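Local coordinates for protoporphyrinogen oxidase (Exiguobacterium sibiricum, PDB 3LOV), which probably oxidises coproporphyrinogen III to coproporphyrin III with the help of bound FAD and molecular oxygen, a step of heme biosynthesis, at residues A[91-96]-A[336-341]; A[313-318]-A[383-388]; A[375-380]-A[401-406]. One frame throughout, in Å; residues are numbered along the deposited sequence.

Interaction 1: A[91-96]-A[336-341]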
loop_
_atom_site.group_PDB
_atom_site.type_symbol
_atom_site.label_atom_id
_atom_site.label_comp_id
_atom_site.label_asym_id
_atom_site.label_seq_id
_atom_site.Cartn_x
_atom_site.Cartn_y
_atom_site.Cartn_z
ATOM N N PHE A 91 15.790 8.535 -7.759
ATOM C CA PHE A 91 15.991 8.569 -9.200
ATOM C C PHE A 91 14.772 8.036 -9.930
ATOM O O PHE A 91 13.930 7.342 -9.344
ATOM C CB PHE A 91 17.198 7.708 -9.623
ATOM C CG PHE A 91 18.522 8.121 -9.028
ATOM C CD1 PHE A 91 19.310 9.097 -9.645
ATOM C CD2 PHE A 91 19.020 7.473 -7.879
ATOM C CE1 PHE A 91 20.557 9.452 -9.106
ATOM C CE2 PHE A 91 20.265 7.802 -7.337
ATOM C CZ PHE A 91 21.040 8.803 -7.947
ATOM N N ILE A 92 14.658 8.424 -11.192
ATOM C CA ILE A 92 13.758 7.791 -12.170
ATOM C C ILE A 92 14.671 7.130 -13.181
ATOM O O ILE A 92 15.581 7.787 -13.712
ATOM C CB ILE A 92 12.882 8.762 -13.010
ATOM C CG1 ILE A 92 12.168 9.815 -12.160
ATOM C CG2 ILE A 92 11.821 8.000 -13.750
ATOM C CD1 ILE A 92 10.932 9.316 -11.393
ATOM N N LEU A 93 14.420 5.854 -13.438
ATOM C CA LEU A 93 15.004 5.115 -14.545
ATOM C C LEU A 93 14.039 5.077 -15.708
ATOM O O LEU A 93 12.919 4.558 -15.593
ATOM C CB LEU A 93 15.292 3.673 -14.127
ATOM C CG LEU A 93 16.010 2.729 -15.099
ATOM C CD1 LEU A 93 17.430 3.212 -15.423
ATOM C CD2 LEU A 93 16.097 1.362 -14.471
ATOM N N ASP A 94 14.456 5.642 -16.830
ATOM C CA ASP A 94 13.767 5.409 -18.094
ATOM C C ASP A 94 14.713 4.859 -19.165
ATOM O O ASP A 94 15.839 4.447 -18.871
ATOM C CB ASP A 94 13.085 6.681 -18.548
ATOM C CG ASP A 94 14.053 7.796 -18.888
ATOM O OD1 ASP A 94 15.287 7.585 -19.035
ATOM O OD2 ASP A 94 13.544 8.925 -18.985
ATOM N N THR A 95 14.253 4.865 -20.411
ATOM C CA THR A 95 15.016 4.285 -21.493
ATOM C C THR A 95 16.313 5.067 -21.697
ATOM O O THR A 95 17.314 4.497 -22.118
ATOM C CB THR A 95 14.195 4.217 -22.785
ATOM O OG1 THR A 95 13.603 5.488 -23.029
ATOM C CG2 THR A 95 13.092 3.249 -22.655
ATOM N N GLY A 96 16.310 6.347 -21.330
ATOM C CA GLY A 96 17.506 7.169 -21.369
ATOM C C GLY A 96 18.441 7.083 -20.174
ATOM O O GLY A 96 19.355 7.895 -20.064
ATOM N N ALA A 336 10.295 1.361 -20.125
ATOM C CA ALA A 336 11.734 1.052 -20.265
ATOM C C ALA A 336 11.929 -0.453 -20.304
ATOM O O ALA A 336 11.096 -1.168 -19.791
ATOM C CB ALA A 336 12.564 1.681 -19.096
ATOM N N PRO A 337 13.052 -0.946 -20.863
ATOM C CA PRO A 337 13.202 -2.414 -20.999
ATOM C C PRO A 337 13.712 -3.139 -19.742
ATOM O O PRO A 337 14.852 -3.617 -19.718
ATOM C CB PRO A 337 14.176 -2.534 -22.184
ATOM C CG PRO A 337 15.018 -1.298 -22.080
ATOM C CD PRO A 337 14.086 -0.222 -21.627
ATOM N N TYR A 338 12.868 -3.207 -18.701
ATOM C CA TYR A 338 13.235 -3.811 -17.416
ATOM C C TYR A 338 12.067 -4.576 -16.838
ATOM O O TYR A 338 10.930 -4.240 -17.082
ATOM C CB TYR A 338 13.667 -2.738 -16.402
ATOM C CG TYR A 338 14.826 -1.920 -16.861
ATOM C CD1 TYR A 338 16.124 -2.405 -16.726
ATOM C CD2 TYR A 338 14.643 -0.691 -17.446
ATOM C CE1 TYR A 338 17.214 -1.682 -17.151
ATOM C CE2 TYR A 338 15.730 0.048 -17.891
ATOM C CZ TYR A 338 17.019 -0.457 -17.733
ATOM O OH TYR A 338 18.123 0.250 -18.164
ATOM N N SER A 339 12.374 -5.610 -16.079
ATOM C CA SER A 339 11.391 -6.329 -15.301
ATOM C C SER A 339 11.064 -5.626 -13.991
ATOM O O SER A 339 9.918 -5.659 -13.560
ATOM C CB SER A 339 11.915 -7.735 -15.013
ATOM O OG SER A 339 12.158 -8.435 -16.227
ATOM N N ILE A 340 12.036 -4.970 -13.357
ATOM C CA ILE A 340 11.771 -4.303 -12.090
ATOM C C ILE A 340 11.046 -2.953 -12.224
ATOM O O ILE A 340 11.343 -2.160 -13.118
ATOM C CB ILE A 340 13.033 -4.163 -11.207
ATOM C CG1 ILE A 340 14.068 -3.186 -11.772
ATOM C CG2 ILE A 340 13.682 -5.501 -11.018
ATOM C CD1 ILE A 340 15.389 -3.150 -10.903
ATOM N N THR A 341 10.094 -2.698 -11.326
ATOM C CA THR A 341 9.359 -1.438 -11.321
ATOM C C THR A 341 9.972 -0.410 -10.368
ATOM O O THR A 341 9.693 0.794 -10.481
ATOM C CB THR A 341 7.925 -1.674 -10.879
ATOM O OG1 THR A 341 7.927 -1.964 -9.484
ATOM C CG2 THR A 341 7.280 -2.905 -11.673
HETATM O O HOH W 1 17.896 2.765 -19.091
#

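Interaction 2: A[313-318]-A[383-388]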
loop_
_atom_site.group_PDB
_atom_site.type_symbol
_atom_site.label_atom_id
_atom_site.label_comp_id
_atom_site.label_asym_id
_atom_site.label_seq_id
_atom_site.Cartn_x
_atom_site.Cartn_y
_atom_site.Cartn_z
ATOM N N VAL A 313 12.218 -8.839 -4.245
ATOM C CA VAL A 313 13.411 -9.654 -4.402
ATOM C C VAL A 313 14.532 -8.844 -3.748
ATOM O O VAL A 313 14.877 -7.774 -4.219
ATOM C CB VAL A 313 13.697 -10.000 -5.884
ATOM C CG1 VAL A 313 14.973 -10.905 -5.997
ATOM C CG2 VAL A 313 12.468 -10.672 -6.521
ATOM N N THR A 314 15.012 -9.328 -2.613
ATOM C CA THR A 314 15.979 -8.612 -1.811
ATOM C C THR A 314 17.301 -9.320 -1.974
ATOM O O THR A 314 17.360 -10.526 -1.846
ATOM C CB THR A 314 15.595 -8.569 -0.317
ATOM O OG1 THR A 314 14.467 -7.692 -0.131
ATOM C CG2 THR A 314 16.782 -8.062 0.510
HETATM N N MSE A 315 18.344 -8.560 -2.304
HETATM C CA MSE A 315 19.703 -9.107 -2.473
HETATM C C MSE A 315 20.657 -8.495 -1.446
HETATM O O MSE A 315 20.792 -7.271 -1.387
HETATM C CB MSE A 315 20.213 -8.788 -3.868
HETATM C CG MSE A 315 19.557 -9.612 -4.937
HETATM SE SE MSE A 315 19.528 -8.696 -6.629
HETATM C CE MSE A 315 19.409 -10.353 -7.573
ATOM N N ILE A 316 21.277 -9.368 -0.647
ATOM C CA ILE A 316 22.205 -8.993 0.406
ATOM C C ILE A 316 23.602 -9.168 -0.173
ATOM O O ILE A 316 23.965 -10.243 -0.601
ATOM C CB ILE A 316 22.065 -9.887 1.670
ATOM C CG1 ILE A 316 20.775 -9.553 2.447
ATOM C CG2 ILE A 316 23.311 -9.706 2.589
ATOM C CD1 ILE A 316 20.296 -10.649 3.402
ATOM N N PHE A 317 24.371 -8.089 -0.177
ATOM C CA PHE A 317 25.763 -8.101 -0.619
ATOM C C PHE A 317 26.672 -7.744 0.521
ATOM O O PHE A 317 26.303 -6.927 1.372
ATOM C CB PHE A 317 25.976 -7.017 -1.661
ATOM C CG PHE A 317 25.155 -7.193 -2.888
ATOM C CD1 PHE A 317 25.633 -7.957 -3.953
ATOM C CD2 PHE A 317 23.896 -6.605 -2.981
ATOM C CE1 PHE A 317 24.872 -8.116 -5.108
ATOM C CE2 PHE A 317 23.143 -6.753 -4.124
ATOM C CZ PHE A 317 23.618 -7.516 -5.191
ATOM N N ASP A 318 27.890 -8.280 0.514
ATOM C CA ASP A 318 28.922 -7.764 1.409
ATOM C C ASP A 318 29.065 -6.256 1.159
ATOM O O ASP A 318 28.895 -5.788 0.029
ATOM C CB ASP A 318 30.251 -8.511 1.213
ATOM C CG ASP A 318 30.309 -9.815 2.001
ATOM O OD1 ASP A 318 29.959 -9.789 3.204
ATOM O OD2 ASP A 318 30.704 -10.860 1.425
ATOM N N ALA A 383 15.955 -12.429 -13.839
ATOM C CA ALA A 383 15.442 -11.194 -14.419
ATOM C C ALA A 383 15.850 -9.977 -13.577
ATOM O O ALA A 383 16.324 -8.979 -14.114
ATOM C CB ALA A 383 13.921 -11.261 -14.541
ATOM N N VAL A 384 15.661 -10.068 -12.264
ATOM C CA VAL A 384 16.034 -8.966 -11.364
ATOM C C VAL A 384 17.552 -8.700 -11.457
ATOM O O VAL A 384 17.989 -7.539 -11.529
ATOM C CB VAL A 384 15.579 -9.225 -9.881
ATOM C CG1 VAL A 384 16.236 -8.207 -8.896
ATOM C CG2 VAL A 384 14.084 -9.119 -9.746
ATOM N N LEU A 385 18.348 -9.766 -11.460
ATOM C CA LEU A 385 19.814 -9.616 -11.525
ATOM C C LEU A 385 20.269 -8.961 -12.815
ATOM O O LEU A 385 21.078 -8.028 -12.782
ATOM C CB LEU A 385 20.542 -10.946 -11.340
ATOM C CG LEU A 385 20.999 -11.081 -9.894
ATOM C CD1 LEU A 385 21.083 -12.551 -9.408
ATOM C CD2 LEU A 385 22.292 -10.298 -9.691
ATOM N N GLN A 386 19.751 -9.434 -13.942
ATOM C CA GLN A 386 20.074 -8.817 -15.220
ATOM C C GLN A 386 19.752 -7.320 -15.236
ATOM O O GLN A 386 20.504 -6.515 -15.792
ATOM C CB GLN A 386 19.282 -9.464 -16.340
ATOM C CG GLN A 386 19.630 -10.907 -16.577
ATOM C CD GLN A 386 18.991 -11.451 -17.844
ATOM O OE1 GLN A 386 18.562 -10.681 -18.720
ATOM N NE2 GLN A 386 18.943 -12.783 -17.957
ATOM N N ASP A 387 18.594 -6.957 -14.695
ATOM C CA ASP A 387 18.198 -5.555 -14.693
ATOM C C ASP A 387 19.236 -4.788 -13.924
ATOM O O ASP A 387 19.778 -3.817 -14.427
ATOM C CB ASP A 387 16.806 -5.348 -14.068
ATOM C CG ASP A 387 15.663 -5.720 -15.008
ATOM O OD1 ASP A 387 15.932 -5.992 -16.185
ATOM O OD2 ASP A 387 14.479 -5.731 -14.576
ATOM N N LEU A 388 19.540 -5.232 -12.714
ATOM C CA LEU A 388 20.422 -4.461 -11.853
ATOM C C LEU A 388 21.848 -4.376 -12.424
ATOM O O LEU A 388 22.483 -3.317 -12.400
ATOM C CB LEU A 388 20.432 -5.030 -10.439
ATOM C CG LEU A 388 19.181 -4.713 -9.602
ATOM C CD1 LEU A 388 19.219 -5.444 -8.250
ATOM C CD2 LEU A 388 19.015 -3.179 -9.398
#

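Interaction 3: A[375-380]-A[401-406]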
loop_
_atom_site.group_PDB
_atom_site.type_symbol
_atom_site.label_atom_id
_atom_site.label_comp_id
_atom_site.label_asym_id
_atom_site.label_seq_id
_atom_site.Cartn_x
_atom_site.Cartn_y
_atom_site.Cartn_z
ATOM N N GLU A 375 6.319 -16.967 -11.980
ATOM C CA GLU A 375 7.408 -17.827 -12.428
ATOM C C GLU A 375 8.233 -18.306 -11.246
ATOM O O GLU A 375 8.096 -17.818 -10.129
ATOM C CB GLU A 375 8.330 -17.105 -13.427
ATOM C CG GLU A 375 7.646 -16.660 -14.714
ATOM C CD GLU A 375 7.163 -17.832 -15.599
ATOM O OE1 GLU A 375 7.815 -18.889 -15.568
ATOM O OE2 GLU A 375 6.137 -17.690 -16.322
ATOM N N SER A 376 9.096 -19.274 -11.512
ATOM C CA SER A 376 10.003 -19.823 -10.496
ATOM C C SER A 376 10.947 -18.782 -9.914
ATOM O O SER A 376 11.274 -17.804 -10.590
ATOM C CB SER A 376 10.889 -20.914 -11.137
ATOM O OG SER A 376 11.894 -20.348 -11.981
ATOM N N ASP A 377 11.437 -19.056 -8.707
ATOM C CA ASP A 377 12.496 -18.271 -8.065
ATOM C C ASP A 377 13.738 -17.998 -8.931
ATOM O O ASP A 377 14.315 -16.921 -8.842
ATOM C CB ASP A 377 13.005 -18.983 -6.809
ATOM C CG ASP A 377 12.064 -18.869 -5.645
ATOM O OD1 ASP A 377 10.961 -18.313 -5.811
ATOM O OD2 ASP A 377 12.430 -19.346 -4.551
ATOM N N GLU A 378 14.165 -18.975 -9.727
ATOM C CA GLU A 378 15.378 -18.820 -10.533
ATOM C C GLU A 378 15.129 -17.868 -11.695
ATOM O O GLU A 378 15.989 -17.055 -12.001
ATOM C CB GLU A 378 15.907 -20.167 -11.071
ATOM C CG GLU A 378 15.919 -21.296 -10.029
ATOM C CD GLU A 378 14.580 -22.035 -9.986
ATOM O OE1 GLU A 378 14.273 -22.720 -10.991
ATOM O OE2 GLU A 378 13.830 -21.912 -8.977
ATOM N N VAL A 379 13.959 -17.967 -12.331
ATOM C CA VAL A 379 13.598 -17.043 -13.415
ATOM C C VAL A 379 13.378 -15.592 -12.916
ATOM O O VAL A 379 13.814 -14.631 -13.546
ATOM C CB VAL A 379 12.368 -17.551 -14.183
ATOM C CG1 VAL A 379 11.868 -16.508 -15.118
ATOM C CG2 VAL A 379 12.716 -18.807 -14.960
ATOM N N LEU A 380 12.708 -15.447 -11.780
ATOM C CA LEU A 380 12.492 -14.140 -11.136
ATOM C C LEU A 380 13.829 -13.516 -10.699
ATOM O O LEU A 380 14.123 -12.364 -10.962
ATOM C CB LEU A 380 11.586 -14.338 -9.929
ATOM C CG LEU A 380 11.006 -13.167 -9.157
ATOM C CD1 LEU A 380 10.412 -12.090 -10.101
ATOM C CD2 LEU A 380 9.944 -13.726 -8.223
ATOM N N VAL A 401 19.703 -14.077 -1.365
ATOM C CA VAL A 401 18.523 -13.515 -1.990
ATOM C C VAL A 401 17.278 -13.959 -1.220
ATOM O O VAL A 401 17.171 -15.097 -0.847
ATOM C CB VAL A 401 18.473 -13.873 -3.499
ATOM C CG1 VAL A 401 17.323 -13.195 -4.189
ATOM C CG2 VAL A 401 19.765 -13.446 -4.154
ATOM N N ILE A 402 16.364 -13.025 -0.946
ATOM C CA ILE A 402 15.113 -13.310 -0.226
ATOM C C ILE A 402 13.989 -12.868 -1.153
ATOM O O ILE A 402 13.873 -11.668 -1.502
ATOM C CB ILE A 402 15.030 -12.537 1.144
ATOM C CG1 ILE A 402 16.239 -12.869 2.053
ATOM C CG2 ILE A 402 13.649 -12.817 1.886
ATOM C CD1 ILE A 402 16.683 -11.692 3.081
ATOM N N ILE A 403 13.185 -13.843 -1.584
ATOM C CA ILE A 403 12.081 -13.640 -2.512
ATOM C C ILE A 403 10.737 -13.774 -1.775
ATOM O O ILE A 403 10.528 -14.723 -1.047
ATOM C CB ILE A 403 12.130 -14.682 -3.669
ATOM C CG1 ILE A 403 13.299 -14.395 -4.624
ATOM C CG2 ILE A 403 10.850 -14.670 -4.461
ATOM C CD1 ILE A 403 13.538 -15.542 -5.637
ATOM N N SER A 404 9.852 -12.808 -1.943
ATOM C CA SER A 404 8.519 -12.865 -1.347
ATOM C C SER A 404 7.505 -12.502 -2.408
ATOM O O SER A 404 7.810 -11.749 -3.326
ATOM C CB SER A 404 8.417 -11.893 -0.187
ATOM O OG SER A 404 9.495 -12.115 0.702
ATOM N N ARG A 405 6.315 -13.076 -2.306
ATOM C CA ARG A 405 5.293 -12.949 -3.355
ATOM C C ARG A 405 3.987 -12.567 -2.692
ATOM O O ARG A 405 3.533 -13.256 -1.789
ATOM C CB ARG A 405 5.101 -14.266 -4.137
ATOM C CG ARG A 405 6.249 -14.618 -5.102
ATOM C CD ARG A 405 6.026 -15.973 -5.782
ATOM N NE ARG A 405 7.061 -16.278 -6.768
ATOM C CZ ARG A 405 8.233 -16.831 -6.495
ATOM N NH1 ARG A 405 8.546 -17.160 -5.246
ATOM N NH2 ARG A 405 9.094 -17.080 -7.485
ATOM N N LEU A 406 3.403 -11.470 -3.149
ATOM C CA LEU A 406 2.158 -10.954 -2.621
ATOM C C LEU A 406 1.112 -11.061 -3.720
ATOM O O LEU A 406 0.945 -10.122 -4.539
ATOM C CB LEU A 406 2.375 -9.532 -2.152
ATOM C CG LEU A 406 3.471 -9.453 -1.067
ATOM C CD1 LEU A 406 4.886 -9.067 -1.632
ATOM C CD2 LEU A 406 3.031 -8.488 -0.039
#

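Interaction 1: A[91-96]-A[336-341]
An inverse gamma turn centred on Pro337 lies against the end of strand 90-94, next to the edge strand 97-100 of a mixed beta sheet. The turn is closed by a backbone hydrogen bond from Tyr338 N to Ala336 O, 2.9 Å long. Tyr338, the last residue of the turn, brings its ring to Leu93, with CG anti to the carbonyl carbon (chi1 -59°). Leu93 CD2 sits over one face of that ring, 3.8 Å from its centroid, in a CH-pi contact. The two side chains cross at about a right angle, so the methyl presses on the face, displaced toward the rim at CE2. Leu93 holds CG anti to its backbone N (chi1 -175°). Strand 90-94 runs parallel to strand 329-332 in this sheet, and 336-339 belong to the connection that leads from there to strand 340-345. No direct hydrogen bond joins the two segments. A water in the plane of the tyrosine ring bridges them instead. It donates to Asp94 O at 2.7 Å and lies 2.7 Å from Tyr338 OH. The side chain of Asp94 sets off away from 336-341, and its OD1 is hydrogen-bonded to His99 NE2. At the more exposed end, Thr95 CG2 packs on Ala336 CA at 3.5 Å and on Pro337 CD at 3.8 Å. Ala336 CB points to the backbone where Asp94 joins Thr95, 3.8 Å from Asp94 C.

Interaction 2: A[313-318]-A[383-388]
The selenium of Met315, a selenomethionine, is the central atom of this buried apolar contact. It meets Leu388 CD1 at 3.6 Å, the two side chains reaching toward each other tip to tip. Val384 CG1 lies 4.0 Å from the same SE, but here the side chains slide past each other in opposite directions. The terminal methyl CE lies among the branches of Leu385, which crosses obliquely; the model is too tight there for its spacing to carry meaning. Val313 supplies a second point of contact. Its CG2 meets Val384 CG2 tip to tip at 3.9 Å. Val384 thus divides its branches, CG1 going to Met315 and CG2 to Val313. An alanine in place of Val384 would remove both branches and would probably loosen the packing of the helix on Val313 and Met315 together. The torsions set this up. Met315 has CG anti to the carbonyl carbon (chi1 -73°) and is extended beyond it, which carries SE out to the helix. Val384 CG1 is anti to the backbone N (chi1 168°). On the strand, Val313 and Met315 alternate with Thr314, which points away from the helix. On the helix, Val384 and Leu388 are one turn apart and also touch Ile340 on strand 340-345, which is separated from 307-318 by strand 357-364. The segment axes come within 10.3 Å and run at 62° to each other. This is helix-on-sheet packing: helix 377-392 lies obliquely across one face of the mixed sheet, its apolar side turned to strand 307-318.

Interaction 3: A[375-380]-A[401-406]
Arg405 grips Asp377 end-on, with NH1 and NH2 both hydrogen-bonded to the single oxygen OD1. The NH1 to OD1 bond of this salt bridge is 2.7 Å, and NH1 meets the oxygen nearly along its C-O axis. NH2 is 2.8 Å from OD1, which receives it on its anti lone pair, the one turned away from the other oxygen. Carboxylate and guanidinium planes are only 7° apart. NH2 also donates to Glu375 O at 2.9 Å. That carbonyl receives it within its own plane but lies tilted out of the guanidinium plane. A further hydrogen bond, from Arg405 NE to Val373 O, helps fix the rotation of the group. The two nearby carbonyls and the carboxylate would probably favour the charged arginine. Its chain reaches this position extended from CG to NE, with CG anti to the carbonyl carbon (chi1 -73°).

Apolar side chains pack beside the polar pair. Leu380 CD2 comes tip to tip over one face of the guanidinium, 3.5 Å from Arg405 NH2. The same methyl touches Ile403 CG2 at 4.0 Å. Ile403 CD1 lies 3.6 Å from Asp377 CG, crossing the aspartate obliquely, and it is as close to Asp377 O. Ser376 is the N-cap of helix 377-392, its OG accepting from Val379 N at 3.2 Å. The bond is nearly straight, at 167°. Asp377 therefore lies in the first turn, where its negative charge would also suit the helix N-terminus. The contact thus joins the start of helix 377-392 to strand 400-411, an outermost strand of the mixed sheet. Leu380 also touches Ala311 on the neighbouring strand 307-318, while Leu406, further along 400-411, touches the FAD.

How the interactions relate
All three contacts reach the same mixed sheet, and helix 377-392 ties them together. Interaction 3 uses its N-terminal turn and interaction 2 a later part, their centres 11 Å apart. Their strands are neighbours: Thr314 N lies 2.8 Å from Ile402 O, a probable hydrogen bond, and Val313 CG1 packs on Val401 CG1. Interactions 1 and 2 meet through Asp387, whose OD2 takes a probable hydrogen bond from Ile340 N at 2.8 Å. Interactions 1 and 3 do not touch, their nearest atoms being about 7 Å apart. Interaction 3 includes pocket residue Leu406. The side chain of Arg405 is about 9 Å from the FAD and that of Val313 about 11 Å; interaction 1 lies away from the FAD-binding residues.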